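Local coordinates for short chain dehydrogenase (A0QTM2 homolog) (Mycobacterium thermoresistibile, PDB 3SC4), which probably catalyses an NAD(P)-dependent oxidation or reduction of the short-chain dehydrogenase type, on a Rossmann fold, at residues B[103-112]-B[161-169]; B[223-231]-B[243-252]. All coordinates share one frame; numbering follows the deposited sequence. Where two conformers were deposited one is given.

Interaction 1 of 2, residues B[103-112]-B[161-169]; sequences AINLGSIEEV and LRPTPYMMA
Ser108 O is gripped by two backbone N-H groups, Glu111 N at 2.9 Å and Val112 N at 3.0 Å. Val112 packs on Pro165 across the contact. The loop 103-112 follows strand 96-99 of the Rossmann fold and lies over the start of helix 164-183. That helix carries the Y-x-x-x-K motif of short-chain dehydrogenases, and Tyr166 is its tyrosine, the position that is catalytic in relatives. The ring of Tyr166 is held mainly by carbon contacts. Ile104 covers one face: its CG1 stands 3.9 Å from the ring centroid, 19° off the normal, a CH-pi contact displaced toward the rim. Ile104 CD1 extends on to CZ and OH of Tyr166. CG of Tyr166 is anti to the backbone N (chi1 -172°), which directs the ring to Ala103 and Ile104. Ala103 O meets the ring edge, 3.2 Å from Tyr166 CE1. The side chains of Leu106 and Tyr166 run side by side in the same direction, with Leu106 CD2 touching Tyr166 CD2. An Asx turn shapes the loop here: Gly107 N donates to Asn105 OD1 at 2.7 Å. The Asn105 side chain is about 4 Å from a bound sulfate, probably from the crystallisation liquor, though it may mark a pocket. At the dimer interface, Thr164 N is hydrogen-bonded to Glu183 OE2 of the second subunit, and Val112 O to Tyr129 OH of that subunit. Pro163, at the N-cap and preceded by a cis peptide bond, places its CB 3.3 Å from Gly107 O. Val112 crosses Pro165 at a slant, its CB 3.9 Å from Pro165 CG.

Interaction 2 of 2, residues B[223-231]-B[243-252]; sequences VYADAAYVV and LLCEDVLLES
Helix 223-231 and helix 245-252 cross at 56°, with their axes 8.7 Å apart at the closest point and the backbones nearest at Ala227 and Cys245. The small side chain of Ala227 permits this approach: its CB lies 3.6 Å from Cys245 CA. Leu249 is a knob in a hole formed by Val223, Asp226, Ala227 and Val230. Its two methyls split the work. Leu249 CD1 lies 3.6 Å from Val223 O, and Leu249 CD2 meets Asp226 CB at 3.8 Å. Further along, Val230 and Val248 slide past each other in opposite directions, with their CG1 atoms 3.8 Å apart. CG1 of Val248 is anti to its backbone N (chi1 166°), and from there it also touches CG2 of Val231. Val231 CG2 meets Leu243 CD1 tip to tip at 3.7 Å, linking the helix to the strand. At the other end Cys245 SG stands over a face of the Tyr224 ring, 4.0 Å from its centroid and 29° off the normal. Ser252 packs its CB on both methyls of Val230, while its OG donates to Leu249 O at 2.6 Å. The contact is buried and apolar, and polar groups at its margin bond outward: Glu246 in a salt bridge to Arg219, Asp226 in a hydrogen bond to Tyr260 OH, and Tyr224 OH to Leu194 O. In the Rossmann fold, helix 222-232 packs beside helix 20-30 over strands 146-149 and 190-195, with Ala228 on Ile25, Leu148 and Leu194, and Val231 also on Leu148. Leu243 pairs with strand 190-195.

How the interactions relate
The two contacts share no element and do not touch. Their centres are 27 Å apart, and interaction 1 closes along the chain before interaction 2 opens. Interaction 1 is partly buried and lies far from the middle of the chain. It joins an irregular loop to the start of a helix, with backbone carbonyls facing proline and tyrosine carbons, and the second subunit adjoins it. Interaction 2 is buried, joins two regular helices and the edge strand 242-244, and relies on aliphatic side chains, with Leu249 as a knob in a hole, and a sulfur-aromatic contact. No other chain of the assembly touches it. Interaction 1 includes the tyrosine of the family motif; interaction 2 lies at the edge strand.

Interaction 1 of 2, residues B[103-112]-B[161-169]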
loop_
_atom_site.group_PDB
_atom_site.type_symbol
_atom_site.label_atom_id
_atom_site.label_comp_id
_atom_site.label_asym_id
_atom_site.label_seq_id
_atom_site.Cartn_x
_atom_site.Cartn_y
_atom_site.Cartn_z
ATOM N N ALA B 103 1.706 3.379 13.476
ATOM C CA ALA B 103 0.698 2.607 14.150
ATOM C C ALA B 103 1.029 1.141 13.879
ATOM O O ALA B 103 1.434 0.783 12.777
ATOM C CB ALA B 103 -0.674 2.960 13.634
ATOM N N ILE B 104 0.856 0.308 14.889
ATOM C CA ILE B 104 1.292 -1.070 14.808
ATOM C C ILE B 104 0.268 -2.032 15.426
ATOM O O ILE B 104 -0.349 -1.729 16.425
ATOM C CB ILE B 104 2.655 -1.230 15.472
ATOM C CG1 ILE B 104 3.214 -2.628 15.184
ATOM C CG2 ILE B 104 2.544 -0.932 16.964
ATOM C CD1 ILE B 104 4.798 -2.735 15.250
ATOM N N ASN B 105 0.057 -3.152 14.743
ATOM C CA ASN B 105 -0.662 -4.306 15.237
ATOM C C ASN B 105 -0.128 -5.448 14.367
ATOM O O ASN B 105 -0.033 -5.285 13.152
ATOM C CB ASN B 105 -2.166 -4.143 15.089
ATOM C CG ASN B 105 -2.952 -5.392 15.493
ATOM O OD1 ASN B 105 -2.529 -6.516 15.256
ATOM N ND2 ASN B 105 -4.120 -5.183 16.059
ATOM N N LEU B 106 0.242 -6.571 14.989
ATOM C CA LEU B 106 0.986 -7.609 14.279
ATOM C C LEU B 106 0.098 -8.824 14.025
ATOM O O LEU B 106 0.592 -9.926 13.742
ATOM C CB LEU B 106 2.262 -8.007 15.058
ATOM C CG LEU B 106 3.241 -6.850 15.366
ATOM C CD1 LEU B 106 4.495 -7.356 16.084
ATOM C CD2 LEU B 106 3.660 -6.131 14.100
ATOM N N GLY B 107 -1.212 -8.633 14.129
ATOM C CA GLY B 107 -2.145 -9.727 13.875
ATOM C C GLY B 107 -2.375 -9.933 12.392
ATOM O O GLY B 107 -1.963 -9.108 11.563
ATOM N N SER B 108 -3.054 -11.030 12.071
ATOM C CA SER B 108 -3.415 -11.358 10.713
ATOM C C SER B 108 -4.705 -10.663 10.284
ATOM O O SER B 108 -5.362 -10.022 11.080
ATOM C CB SER B 108 -3.616 -12.863 10.594
ATOM O OG SER B 108 -4.908 -13.259 11.053
ATOM N N ILE B 109 -5.069 -10.816 9.012
ATOM C CA ILE B 109 -6.328 -10.309 8.487
ATOM C C ILE B 109 -7.526 -10.878 9.256
ATOM O O ILE B 109 -8.582 -10.238 9.387
ATOM C CB ILE B 109 -6.431 -10.616 6.989
ATOM C CG1 ILE B 109 -7.749 -10.094 6.392
ATOM C CG2 ILE B 109 -6.282 -12.107 6.712
ATOM C CD1 ILE B 109 -7.678 -9.863 4.840
ATOM N N GLU B 110 -7.372 -12.095 9.757
ATOM C CA GLU B 110 -8.420 -12.726 10.540
ATOM C C GLU B 110 -8.585 -12.072 11.912
ATOM O O GLU B 110 -9.643 -12.157 12.477
ATOM C CB GLU B 110 -8.130 -14.219 10.723
ATOM C CG GLU B 110 -8.069 -14.966 9.407
ATOM C CD GLU B 110 -7.964 -16.478 9.570
ATOM O OE1 GLU B 110 -6.855 -16.977 9.826
ATOM O OE2 GLU B 110 -8.997 -17.165 9.416
ATOM N N GLU B 111 -7.542 -11.427 12.429
ATOM C CA GLU B 111 -7.507 -10.898 13.797
ATOM C C GLU B 111 -7.654 -9.382 13.902
ATOM O O GLU B 111 -8.013 -8.892 14.979
ATOM C CB GLU B 111 -6.163 -11.267 14.461
ATOM C CG GLU B 111 -5.975 -12.788 14.599
ATOM C CD GLU B 111 -4.537 -13.249 14.896
ATOM O OE1 GLU B 111 -3.533 -12.582 14.493
ATOM O OE2 GLU B 111 -4.427 -14.343 15.524
ATOM N N VAL B 112 -7.356 -8.643 12.816
ATOM C CA VAL B 112 -7.294 -7.179 12.840
ATOM C C VAL B 112 -8.570 -6.598 12.215
ATOM O O VAL B 112 -8.747 -6.628 10.997
ATOM C CB VAL B 112 -6.049 -6.659 12.115
ATOM C CG1 VAL B 112 -6.100 -5.133 11.973
ATOM C CG2 VAL B 112 -4.754 -7.085 12.862
ATOM N N LEU B 161 5.861 -11.133 3.701
ATOM C CA LEU B 161 4.564 -10.603 3.329
ATOM C C LEU B 161 3.538 -10.836 4.436
ATOM O O LEU B 161 2.426 -11.205 4.196
ATOM C CB LEU B 161 4.104 -11.197 1.989
ATOM C CG LEU B 161 5.002 -10.779 0.817
ATOM C CD1 LEU B 161 4.662 -11.520 -0.490
ATOM C CD2 LEU B 161 4.956 -9.287 0.600
ATOM N N ARG B 162 3.912 -10.496 5.646
ATOM C CA ARG B 162 3.251 -10.964 6.850
ATOM C C ARG B 162 3.761 -10.051 7.970
ATOM O O ARG B 162 4.931 -9.641 7.931
ATOM C CB ARG B 162 3.754 -12.361 7.135
ATOM C CG ARG B 162 2.718 -13.345 7.569
ATOM C CD ARG B 162 3.290 -14.786 7.614
ATOM N NE ARG B 162 2.312 -15.685 8.219
ATOM C CZ ARG B 162 2.447 -17.002 8.345
ATOM N NH1 ARG B 162 3.526 -17.624 7.895
ATOM N NH2 ARG B 162 1.484 -17.704 8.931
ATOM N N PRO B 163 2.911 -9.667 8.933
ATOM C CA PRO B 163 1.468 -9.846 8.933
ATOM C C PRO B 163 0.877 -8.791 8.046
ATOM O O PRO B 163 1.409 -7.715 7.936
ATOM C CB PRO B 163 1.082 -9.660 10.402
ATOM C CG PRO B 163 2.141 -8.818 10.963
ATOM C CD PRO B 163 3.400 -9.025 10.162
ATOM N N THR B 164 -0.247 -9.106 7.445
ATOM C CA THR B 164 -0.761 -8.380 6.283
ATOM C C THR B 164 -1.141 -6.919 6.530
ATOM O O THR B 164 -0.675 -6.037 5.844
ATOM C CB THR B 164 -1.921 -9.168 5.675
ATOM O OG1 THR B 164 -1.410 -10.440 5.260
ATOM C CG2 THR B 164 -2.518 -8.431 4.512
ATOM N N PRO B 165 -1.955 -6.651 7.533
ATOM C CA PRO B 165 -2.317 -5.252 7.768
ATOM C C PRO B 165 -1.123 -4.335 7.945
ATOM O O PRO B 165 -1.024 -3.283 7.302
ATOM C CB PRO B 165 -3.135 -5.320 9.068
ATOM C CG PRO B 165 -3.625 -6.739 9.110
ATOM C CD PRO B 165 -2.539 -7.554 8.530
ATOM N N TYR B 166 -0.222 -4.710 8.826
ATOM C CA TYR B 166 0.949 -3.891 9.120
ATOM C C TYR B 166 1.901 -3.830 7.935
ATOM O O TYR B 166 2.407 -2.773 7.629
ATOM C CB TYR B 166 1.673 -4.415 10.374
ATOM C CG TYR B 166 2.777 -3.536 10.890
ATOM C CD1 TYR B 166 2.531 -2.233 11.267
ATOM C CD2 TYR B 166 4.057 -4.026 11.026
ATOM C CE1 TYR B 166 3.573 -1.411 11.752
ATOM C CE2 TYR B 166 5.092 -3.245 11.496
ATOM C CZ TYR B 166 4.864 -1.925 11.849
ATOM O OH TYR B 166 5.914 -1.153 12.335
ATOM N N MET B 167 2.141 -4.957 7.268
ATOM C CA MET B 167 2.991 -4.957 6.078
ATOM C C MET B 167 2.405 -4.038 5.027
ATOM O O MET B 167 3.128 -3.287 4.386
ATOM C CB MET B 167 3.134 -6.352 5.521
ATOM C CG MET B 167 3.894 -6.429 4.225
ATOM S SD MET B 167 2.826 -6.235 2.762
ATOM C CE MET B 167 1.733 -7.671 2.904
ATOM N N MET B 168 1.092 -4.091 4.845
ATOM C CA MET B 168 0.444 -3.199 3.863
ATOM C C MET B 168 0.706 -1.718 4.173
ATOM O O MET B 168 0.961 -0.909 3.267
ATOM C CB MET B 168 -1.081 -3.438 3.808
ATOM C CG MET B 168 -1.447 -4.658 3.034
ATOM S SD MET B 168 -3.193 -5.047 3.191
ATOM C CE MET B 168 -3.920 -3.631 2.340
ATOM N N ALA B 169 0.562 -1.371 5.442
ATOM C CA ALA B 169 0.716 -0.008 5.882
ATOM C C ALA B 169 2.172 0.411 5.729
ATOM O O ALA B 169 2.457 1.465 5.144
ATOM C CB ALA B 169 0.227 0.162 7.331
#

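Interaction 2 of 2, residues B[223-231]-B[243-252]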
loop_
_atom_site.group_PDB
_atom_site.type_symbol
_atom_site.label_atom_id
_atom_site.label_comp_id
_atom_site.label_asym_id
_atom_site.label_seq_id
_atom_site.Cartn_x
_atom_site.Cartn_y
_atom_site.Cartn_z
ATOM N N VAL B 223 20.663 5.454 16.936
ATOM C CA VAL B 223 21.014 4.807 15.688
ATOM C C VAL B 223 20.172 5.358 14.540
ATOM O O VAL B 223 20.687 5.536 13.451
ATOM C CB VAL B 223 20.910 3.258 15.754
ATOM C CG1 VAL B 223 19.457 2.776 15.604
ATOM C CG2 VAL B 223 21.778 2.644 14.698
ATOM N N TYR B 224 18.910 5.683 14.810
ATOM C CA TYR B 224 18.002 6.273 13.825
ATOM C C TYR B 224 18.281 7.768 13.621
ATOM O O TYR B 224 18.312 8.259 12.488
ATOM C CB TYR B 224 16.550 6.103 14.291
ATOM C CG TYR B 224 15.566 5.499 13.303
ATOM C CD1 TYR B 224 15.515 5.914 11.983
ATOM C CD2 TYR B 224 14.617 4.557 13.732
ATOM C CE1 TYR B 224 14.604 5.376 11.091
ATOM C CE2 TYR B 224 13.698 4.011 12.844
ATOM C CZ TYR B 224 13.699 4.427 11.527
ATOM O OH TYR B 224 12.792 3.886 10.652
ATOM N N ALA B 225 18.455 8.498 14.723
ATOM C CA ALA B 225 18.768 9.946 14.668
ATOM C C ALA B 225 20.056 10.231 13.880
ATOM O O ALA B 225 20.062 11.042 12.963
ATOM C CB ALA B 225 18.862 10.537 16.070
ATOM N N ASP B 226 21.141 9.553 14.231
ATOM C CA ASP B 226 22.416 9.720 13.517
ATOM C C ASP B 226 22.306 9.309 12.047
ATOM O O ASP B 226 22.837 10.000 11.183
ATOM C CB ASP B 226 23.551 8.943 14.194
ATOM C CG ASP B 226 24.029 9.593 15.489
ATOM O OD1 ASP B 226 23.585 10.711 15.811
ATOM O OD2 ASP B 226 24.873 8.979 16.186
ATOM N N ALA B 227 21.604 8.216 11.746
ATOM C CA ALA B 227 21.462 7.809 10.332
ATOM C C ALA B 227 20.652 8.879 9.567
ATOM O O ALA B 227 21.042 9.301 8.479
ATOM C CB ALA B 227 20.837 6.404 10.180
ATOM N N ALA B 228 19.557 9.347 10.162
ATOM C CA ALA B 228 18.715 10.365 9.525
ATOM C C ALA B 228 19.544 11.591 9.168
ATOM O O ALA B 228 19.449 12.122 8.056
ATOM C CB ALA B 228 17.558 10.759 10.464
ATOM N N TYR B 229 20.370 12.009 10.132
ATOM C CA TYR B 229 21.199 13.190 10.006
ATOM C C TYR B 229 22.102 13.071 8.789
ATOM O O TYR B 229 22.200 13.983 7.988
ATOM C CB TYR B 229 22.015 13.386 11.285
ATOM C CG TYR B 229 22.801 14.687 11.312
ATOM C CD1 TYR B 229 22.184 15.901 11.649
ATOM C CD2 TYR B 229 24.169 14.701 10.987
ATOM C CE1 TYR B 229 22.899 17.093 11.668
ATOM C CE2 TYR B 229 24.902 15.886 10.992
ATOM C CZ TYR B 229 24.266 17.082 11.332
ATOM O OH TYR B 229 25.014 18.233 11.349
ATOM N N VAL B 230 22.745 11.929 8.642
ATOM C CA VAL B 230 23.591 11.683 7.483
ATOM C C VAL B 230 22.796 11.854 6.189
ATOM O O VAL B 230 23.245 12.543 5.273
ATOM C CB VAL B 230 24.213 10.277 7.537
ATOM C CG1 VAL B 230 24.905 9.942 6.207
ATOM C CG2 VAL B 230 25.167 10.155 8.768
ATOM N N VAL B 231 21.604 11.266 6.136
ATOM C CA VAL B 231 20.776 11.297 4.928
ATOM C C VAL B 231 20.304 12.719 4.621
ATOM O O VAL B 231 20.325 13.146 3.457
ATOM C CB VAL B 231 19.568 10.315 5.014
ATOM C CG1 VAL B 231 18.608 10.505 3.835
ATOM C CG2 VAL B 231 20.057 8.900 5.054
ATOM N N LEU B 243 16.721 2.788 2.612
ATOM C CA LEU B 243 17.958 2.682 3.430
ATOM C C LEU B 243 17.798 2.006 4.803
ATOM O O LEU B 243 16.741 2.092 5.449
ATOM C CB LEU B 243 18.502 4.091 3.671
ATOM C CG LEU B 243 18.828 4.857 2.389
ATOM C CD1 LEU B 243 18.912 6.346 2.641
ATOM C CD2 LEU B 243 20.146 4.317 1.812
ATOM N N LEU B 244 18.876 1.363 5.248
ATOM C CA LEU B 244 18.977 0.809 6.597
ATOM C C LEU B 244 19.925 1.661 7.469
ATOM O O LEU B 244 20.982 2.037 7.010
ATOM C CB LEU B 244 19.523 -0.614 6.511
ATOM C CG LEU B 244 18.608 -1.649 5.858
ATOM C CD1 LEU B 244 19.309 -3.011 5.725
ATOM C CD2 LEU B 244 17.334 -1.767 6.654
ATOM N N CYS B 245 19.580 1.930 8.730
ATOM C CA CYS B 245 20.373 2.858 9.536
ATOM C C CYS B 245 21.865 2.471 9.613
ATOM O O CYS B 245 22.755 3.238 9.234
ATOM C CB CYS B 245 19.796 2.969 10.946
ATOM S SG CYS B 245 18.152 3.735 10.994
ATOM N N GLU B 246 22.124 1.266 10.091
ATOM C CA GLU B 246 23.480 0.828 10.302
ATOM C C GLU B 246 24.312 0.919 9.009
ATOM O O GLU B 246 25.438 1.419 9.021
ATOM C CB GLU B 246 23.487 -0.588 10.862
ATOM C CG GLU B 246 23.028 -0.676 12.310
ATOM C CD GLU B 246 21.524 -0.827 12.466
ATOM O OE1 GLU B 246 20.758 -0.356 11.586
ATOM O OE2 GLU B 246 21.113 -1.394 13.506
ATOM N N ASP B 247 23.739 0.492 7.893
ATOM C CA ASP B 247 24.433 0.583 6.607
ATOM C C ASP B 247 24.795 2.036 6.260
ATOM O O ASP B 247 25.899 2.325 5.823
ATOM C CB ASP B 247 23.597 -0.051 5.486
ATOM C CG ASP B 247 23.202 -1.474 5.794
ATOM O OD1 ASP B 247 22.813 -1.748 6.946
ATOM O OD2 ASP B 247 23.267 -2.335 4.897
ATOM N N VAL B 248 23.853 2.945 6.453
ATOM C CA VAL B 248 24.081 4.347 6.161
ATOM C C VAL B 248 25.238 4.861 7.007
ATOM O O VAL B 248 26.119 5.601 6.516
ATOM C CB VAL B 248 22.804 5.167 6.419
ATOM C CG1 VAL B 248 23.103 6.657 6.460
ATOM C CG2 VAL B 248 21.792 4.850 5.352
ATOM N N LEU B 249 25.246 4.445 8.270
ATOM C CA LEU B 249 26.263 4.900 9.199
ATOM C C LEU B 249 27.671 4.419 8.815
ATOM O O LEU B 249 28.587 5.221 8.797
ATOM C CB LEU B 249 25.888 4.533 10.636
ATOM C CG LEU B 249 24.749 5.430 11.194
ATOM C CD1 LEU B 249 24.111 4.801 12.424
ATOM C CD2 LEU B 249 25.222 6.879 11.502
ATOM N N LEU B 250 27.845 3.140 8.474
ATOM C CA LEU B 250 29.157 2.637 7.998
ATOM C C LEU B 250 29.634 3.331 6.744
ATOM O O LEU B 250 30.812 3.608 6.612
ATOM C CB LEU B 250 29.116 1.134 7.688
ATOM C CG LEU B 250 28.958 0.241 8.897
ATOM C CD1 LEU B 250 28.934 -1.221 8.471
ATOM C CD2 LEU B 250 30.073 0.495 9.884
ATOM N N GLU B 251 28.722 3.582 5.813
ATOM C CA GLU B 251 29.054 4.237 4.552
ATOM C C GLU B 251 29.555 5.669 4.809
ATOM O O GLU B 251 30.332 6.211 4.016
ATOM C CB GLU B 251 27.846 4.181 3.583
ATOM C CG GLU B 251 27.663 2.770 2.940
ATOM C CD GLU B 251 26.228 2.404 2.492
ATOM O OE1 GLU B 251 25.313 3.271 2.486
ATOM O OE2 GLU B 251 26.019 1.211 2.144
ATOM N N SER B 252 29.116 6.258 5.933
ATOM C CA SER B 252 29.452 7.638 6.321
ATOM C C SER B 252 30.760 7.787 7.090
ATOM O O SER B 252 31.301 8.894 7.163
ATOM C CB SER B 252 28.343 8.245 7.178
ATOM O OG SER B 252 28.428 7.811 8.523
#